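Local structure of uncharacterized protein (Bacteroides ovatus, 4FXT) at residues Ile167-Val181 with Glu190-Lys202. The protein is of unknown function but pairs an N-terminal transthyretin-like domain with a C-terminal domain of the E-set (immunoglobulin-like) clan. Sequence-based numbering, arbitrary orientation.
Sequences IPSGLVNESYLYARV and EYCYSQSIKVALK
Leu177 and Val199 trade two backbone hydrogen bonds, Val199 N to Leu177 O being 2.7 Å, and Ala179 with Ile197 repeats the exchange, the alternating pattern of an antiparallel pair, strands 176-181 and 197-200. Between them Tyr176-Ala200 and Tyr178-Lys198 form non-hydrogen-bonded pairs. Ahead of Ile197 the edge strand breaks at Ser194-Ser196, where a serine hydroxyl oxygen takes the place of a backbone carbonyl as acceptor: Val181 N donates to Ser194 OG at 2.8 Å, while Ser194 N returns a bond to Val181 O. Arg180 spans the same break. Extended from CG to NE, its chain carries NE to Ser194 O (2.8 Å), which sits near the guanidinium plane, and lays that plane on Tyr193, centres 4.4 Å apart and tilted by 17°, with NH1 over the ring face. NH1 and NH2 bond Thr140 O and Val23 O, while Tyr193 OH accepts from Glu142 N. A leucine in place of Arg180 would probably leave Ser194 O and these two carbonyls without their donor and Tyr193 without its flat partner. On the tyrosine face, Lys198 bends at chi3 (-68°) to arch over Tyr176, its NZ 4.3 Å from the ring centroid in a cation-pi contact, while its CB meets Tyr178 CE2. On the other face, Leu177 CD1 rests against Val199 CB (3.7 Å) and Ala179 CB against Val199 CG2. Leu201 CD2 touches both Leu177 CG and Ile167 CD1, while its CD1 meets Leu171 O, at the start of the type I turn Leu171-Glu174; Phe105 and Ile112, on strands 98-108 and 111-120, cover this apolar face. This is a beta hairpin with an interrupted edge strand, packed by its apolar face into a beta sandwich, consistent with an E-set domain.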
# COMPACT_ATOMS: atom_id res chain seq x y z
N ILE A 167 -16.23 -15.42 -5.69
CA ILE A 167 -17.05 -14.31 -5.22
C ILE A 167 -17.93 -14.83 -4.07
O ILE A 167 -18.67 -15.80 -4.26
CB ILE A 167 -17.88 -13.69 -6.38
CG1 ILE A 167 -17.00 -13.28 -7.56
CG2 ILE A 167 -18.71 -12.52 -5.88
CD1 ILE A 167 -17.73 -12.86 -8.83
N PRO A 168 -17.83 -14.24 -2.86
CA PRO A 168 -18.63 -14.74 -1.73
C PRO A 168 -20.13 -14.42 -1.88
O PRO A 168 -20.51 -13.54 -2.66
CB PRO A 168 -18.02 -14.02 -0.52
CG PRO A 168 -17.45 -12.77 -1.07
CD PRO A 168 -16.96 -13.11 -2.45
N SER A 169 -20.98 -15.16 -1.13
CA SER A 169 -22.44 -15.06 -1.13
C SER A 169 -22.93 -13.62 -0.89
O SER A 169 -23.87 -13.16 -1.55
CB SER A 169 -23.03 -15.97 -0.05
OG SER A 169 -22.57 -15.63 1.25
N GLY A 170 -22.30 -12.92 0.03
CA GLY A 170 -22.69 -11.56 0.36
C GLY A 170 -22.18 -10.49 -0.58
O GLY A 170 -22.28 -9.31 -0.26
N LEU A 171 -21.64 -10.89 -1.75
CA LEU A 171 -21.11 -9.96 -2.75
C LEU A 171 -21.62 -10.26 -4.15
O LEU A 171 -21.50 -9.41 -5.04
CB LEU A 171 -19.58 -10.07 -2.73
CG LEU A 171 -18.79 -8.85 -2.29
CD1 LEU A 171 -19.21 -8.38 -0.98
CD2 LEU A 171 -17.34 -9.16 -2.20
N VAL A 172 -22.19 -11.45 -4.35
CA VAL A 172 -22.54 -12.00 -5.65
C VAL A 172 -23.72 -11.18 -6.31
O VAL A 172 -23.79 -11.12 -7.55
CB VAL A 172 -22.88 -13.51 -5.51
CG1 VAL A 172 -24.21 -13.75 -4.80
CG2 VAL A 172 -22.85 -14.22 -6.84
N ASN A 173 -24.57 -10.51 -5.52
CA ASN A 173 -25.69 -9.76 -6.09
C ASN A 173 -25.45 -8.25 -6.03
O ASN A 173 -26.36 -7.46 -6.25
CB ASN A 173 -26.97 -10.12 -5.36
CG ASN A 173 -27.39 -11.55 -5.62
OD1 ASN A 173 -27.32 -12.07 -6.74
ND2 ASN A 173 -27.91 -12.20 -4.59
N GLU A 174 -24.20 -7.84 -5.80
CA GLU A 174 -23.81 -6.43 -5.76
C GLU A 174 -23.44 -5.96 -7.15
O GLU A 174 -23.08 -6.78 -8.00
CB GLU A 174 -22.67 -6.23 -4.77
CG GLU A 174 -23.12 -6.47 -3.34
CD GLU A 174 -24.17 -5.53 -2.78
OE1 GLU A 174 -24.02 -4.30 -2.96
OE2 GLU A 174 -25.08 -6.02 -2.08
N SER A 175 -23.54 -4.64 -7.37
CA SER A 175 -23.28 -4.00 -8.66
C SER A 175 -21.79 -4.07 -9.04
O SER A 175 -21.45 -4.15 -10.23
CB SER A 175 -23.74 -2.55 -8.61
OG SER A 175 -23.72 -1.92 -9.88
N TYR A 176 -20.91 -4.09 -8.02
CA TYR A 176 -19.45 -4.15 -8.13
C TYR A 176 -18.81 -4.51 -6.79
O TYR A 176 -19.48 -4.45 -5.76
CB TYR A 176 -18.87 -2.80 -8.64
CG TYR A 176 -19.21 -1.60 -7.76
CD1 TYR A 176 -18.39 -1.21 -6.71
CD2 TYR A 176 -20.34 -0.83 -8.01
CE1 TYR A 176 -18.70 -0.11 -5.90
CE2 TYR A 176 -20.66 0.28 -7.22
CZ TYR A 176 -19.83 0.63 -6.16
OH TYR A 176 -20.13 1.72 -5.39
N LEU A 177 -17.50 -4.78 -6.80
CA LEU A 177 -16.70 -5.03 -5.60
C LEU A 177 -15.30 -4.44 -5.78
O LEU A 177 -14.91 -4.05 -6.88
CB LEU A 177 -16.62 -6.52 -5.21
CG LEU A 177 -16.08 -7.56 -6.26
CD1 LEU A 177 -14.57 -7.38 -6.59
CD2 LEU A 177 -16.29 -8.96 -5.77
N TYR A 178 -14.53 -4.44 -4.71
CA TYR A 178 -13.16 -3.97 -4.75
C TYR A 178 -12.26 -5.15 -4.54
O TYR A 178 -12.56 -6.02 -3.70
CB TYR A 178 -12.92 -2.85 -3.73
CG TYR A 178 -13.72 -1.61 -4.05
CD1 TYR A 178 -15.03 -1.45 -3.58
CD2 TYR A 178 -13.18 -0.58 -4.82
CE1 TYR A 178 -15.76 -0.30 -3.85
CE2 TYR A 178 -13.90 0.57 -5.11
CZ TYR A 178 -15.20 0.70 -4.64
OH TYR A 178 -15.93 1.81 -4.97
N ALA A 179 -11.22 -5.26 -5.38
CA ALA A 179 -10.28 -6.37 -5.36
C ALA A 179 -8.90 -5.85 -5.15
O ALA A 179 -8.60 -4.73 -5.57
CB ALA A 179 -10.36 -7.15 -6.64
N ARG A 180 -8.05 -6.65 -4.49
CA ARG A 180 -6.69 -6.21 -4.17
C ARG A 180 -5.74 -7.39 -3.91
O ARG A 180 -6.17 -8.42 -3.40
CB ARG A 180 -6.77 -5.33 -2.91
CG ARG A 180 -5.75 -4.24 -2.86
CD ARG A 180 -5.98 -3.38 -1.66
NE ARG A 180 -5.01 -2.29 -1.62
CZ ARG A 180 -4.73 -1.57 -0.54
NH1 ARG A 180 -5.31 -1.85 0.62
NH2 ARG A 180 -3.82 -0.61 -0.60
N VAL A 181 -4.46 -7.20 -4.21
CA VAL A 181 -3.41 -8.22 -4.02
C VAL A 181 -2.43 -7.70 -2.98
O VAL A 181 -2.02 -6.54 -3.07
CB VAL A 181 -2.70 -8.60 -5.36
CG1 VAL A 181 -1.68 -9.70 -5.14
CG2 VAL A 181 -3.68 -9.01 -6.44
N GLU A 190 3.09 -5.75 8.30
CA GLU A 190 2.11 -5.31 7.34
C GLU A 190 2.34 -5.90 5.96
O GLU A 190 3.46 -6.12 5.55
CB GLU A 190 2.21 -3.76 7.26
CG GLU A 190 0.93 -3.05 6.92
CD GLU A 190 -0.15 -3.30 7.95
OE1 GLU A 190 0.13 -3.36 9.18
OE2 GLU A 190 -1.31 -3.41 7.50
N TYR A 191 1.25 -6.08 5.22
CA TYR A 191 1.32 -6.45 3.83
C TYR A 191 1.58 -5.23 2.99
O TYR A 191 1.19 -4.12 3.36
CB TYR A 191 0.01 -7.13 3.36
CG TYR A 191 -0.22 -8.58 3.69
CD1 TYR A 191 -0.53 -8.97 4.99
CD2 TYR A 191 -0.29 -9.54 2.69
CE1 TYR A 191 -0.77 -10.31 5.30
CE2 TYR A 191 -0.56 -10.88 2.99
CZ TYR A 191 -0.82 -11.25 4.30
OH TYR A 191 -1.10 -12.56 4.62
N CYS A 192 2.16 -5.44 1.83
CA CYS A 192 2.28 -4.43 0.81
C CYS A 192 1.27 -4.77 -0.26
O CYS A 192 1.19 -5.92 -0.68
CB CYS A 192 3.69 -4.30 0.26
SG CYS A 192 3.83 -3.08 -1.08
N TYR A 193 0.46 -3.80 -0.66
CA TYR A 193 -0.64 -4.07 -1.57
C TYR A 193 -0.57 -3.34 -2.88
O TYR A 193 0.10 -2.32 -3.07
CB TYR A 193 -1.96 -3.63 -0.90
CG TYR A 193 -2.30 -4.28 0.43
CD1 TYR A 193 -1.83 -3.74 1.63
CD2 TYR A 193 -3.16 -5.37 0.50
CE1 TYR A 193 -2.15 -4.31 2.85
CE2 TYR A 193 -3.50 -5.95 1.72
CZ TYR A 193 -3.01 -5.41 2.89
OH TYR A 193 -3.38 -5.99 4.08
N SER A 194 -1.38 -3.87 -3.80
CA SER A 194 -1.72 -3.31 -5.09
C SER A 194 -2.71 -2.22 -4.86
O SER A 194 -3.17 -2.04 -3.72
CB SER A 194 -2.28 -4.40 -5.99
OG SER A 194 -3.53 -4.82 -5.45
N GLN A 195 -3.17 -1.56 -5.92
CA GLN A 195 -4.21 -0.59 -5.73
C GLN A 195 -5.55 -1.33 -5.53
O GLN A 195 -5.68 -2.47 -6.00
CB GLN A 195 -4.25 0.40 -6.90
CG GLN A 195 -3.12 1.45 -6.83
CD GLN A 195 -3.13 2.36 -5.58
OE1 GLN A 195 -4.18 2.93 -5.20
NE2 GLN A 195 -1.95 2.56 -4.95
N SER A 196 -6.49 -0.72 -4.73
CA SER A 196 -7.83 -1.29 -4.56
C SER A 196 -8.62 -0.94 -5.81
O SER A 196 -8.81 0.23 -6.07
CB SER A 196 -8.49 -0.80 -3.30
OG SER A 196 -9.78 -1.35 -3.16
N ILE A 197 -8.92 -1.95 -6.65
CA ILE A 197 -9.53 -1.81 -7.96
C ILE A 197 -10.97 -2.28 -7.96
O ILE A 197 -11.27 -3.42 -7.56
CB ILE A 197 -8.68 -2.62 -9.00
CG1 ILE A 197 -7.22 -2.09 -9.02
CG2 ILE A 197 -9.34 -2.59 -10.40
CD1 ILE A 197 -6.31 -2.84 -9.87
N LYS A 198 -11.85 -1.40 -8.47
CA LYS A 198 -13.27 -1.72 -8.63
C LYS A 198 -13.45 -2.73 -9.76
O LYS A 198 -12.83 -2.59 -10.83
CB LYS A 198 -14.09 -0.46 -8.91
CG LYS A 198 -15.58 -0.76 -8.84
CD LYS A 198 -16.50 0.20 -9.57
CE LYS A 198 -16.62 1.59 -9.04
NZ LYS A 198 -17.74 2.27 -9.76
N VAL A 199 -14.27 -3.75 -9.50
CA VAL A 199 -14.56 -4.83 -10.45
C VAL A 199 -16.06 -4.91 -10.63
O VAL A 199 -16.76 -5.22 -9.66
CB VAL A 199 -13.96 -6.18 -10.01
CG1 VAL A 199 -14.22 -7.28 -11.04
CG2 VAL A 199 -12.48 -6.07 -9.70
N ALA A 200 -16.55 -4.67 -11.84
CA ALA A 200 -17.98 -4.75 -12.14
C ALA A 200 -18.46 -6.18 -12.05
O ALA A 200 -17.77 -7.09 -12.49
CB ALA A 200 -18.25 -4.21 -13.54
N LEU A 201 -19.64 -6.39 -11.45
CA LEU A 201 -20.23 -7.73 -11.32
C LEU A 201 -21.50 -7.81 -12.17
O LEU A 201 -21.96 -8.90 -12.53
CB LEU A 201 -20.53 -8.06 -9.84
CG LEU A 201 -19.35 -7.98 -8.87
CD1 LEU A 201 -19.80 -8.25 -7.48
CD2 LEU A 201 -18.23 -8.94 -9.24
N LYS A 202 -22.03 -6.64 -12.52
CA LYS A 202 -23.22 -6.46 -13.35
C LYS A 202 -22.89 -5.55 -14.53
O LYS A 202 -22.28 -4.47 -14.31
CB LYS A 202 -24.39 -5.89 -12.51
CG LYS A 202 -24.91 -6.82 -11.39
CD LYS A 202 -26.10 -6.17 -10.65
CE LYS A 202 -26.73 -7.08 -9.63
NZ LYS A 202 -27.86 -6.42 -8.91
OXT LYS A 202 -23.21 -5.92 -15.68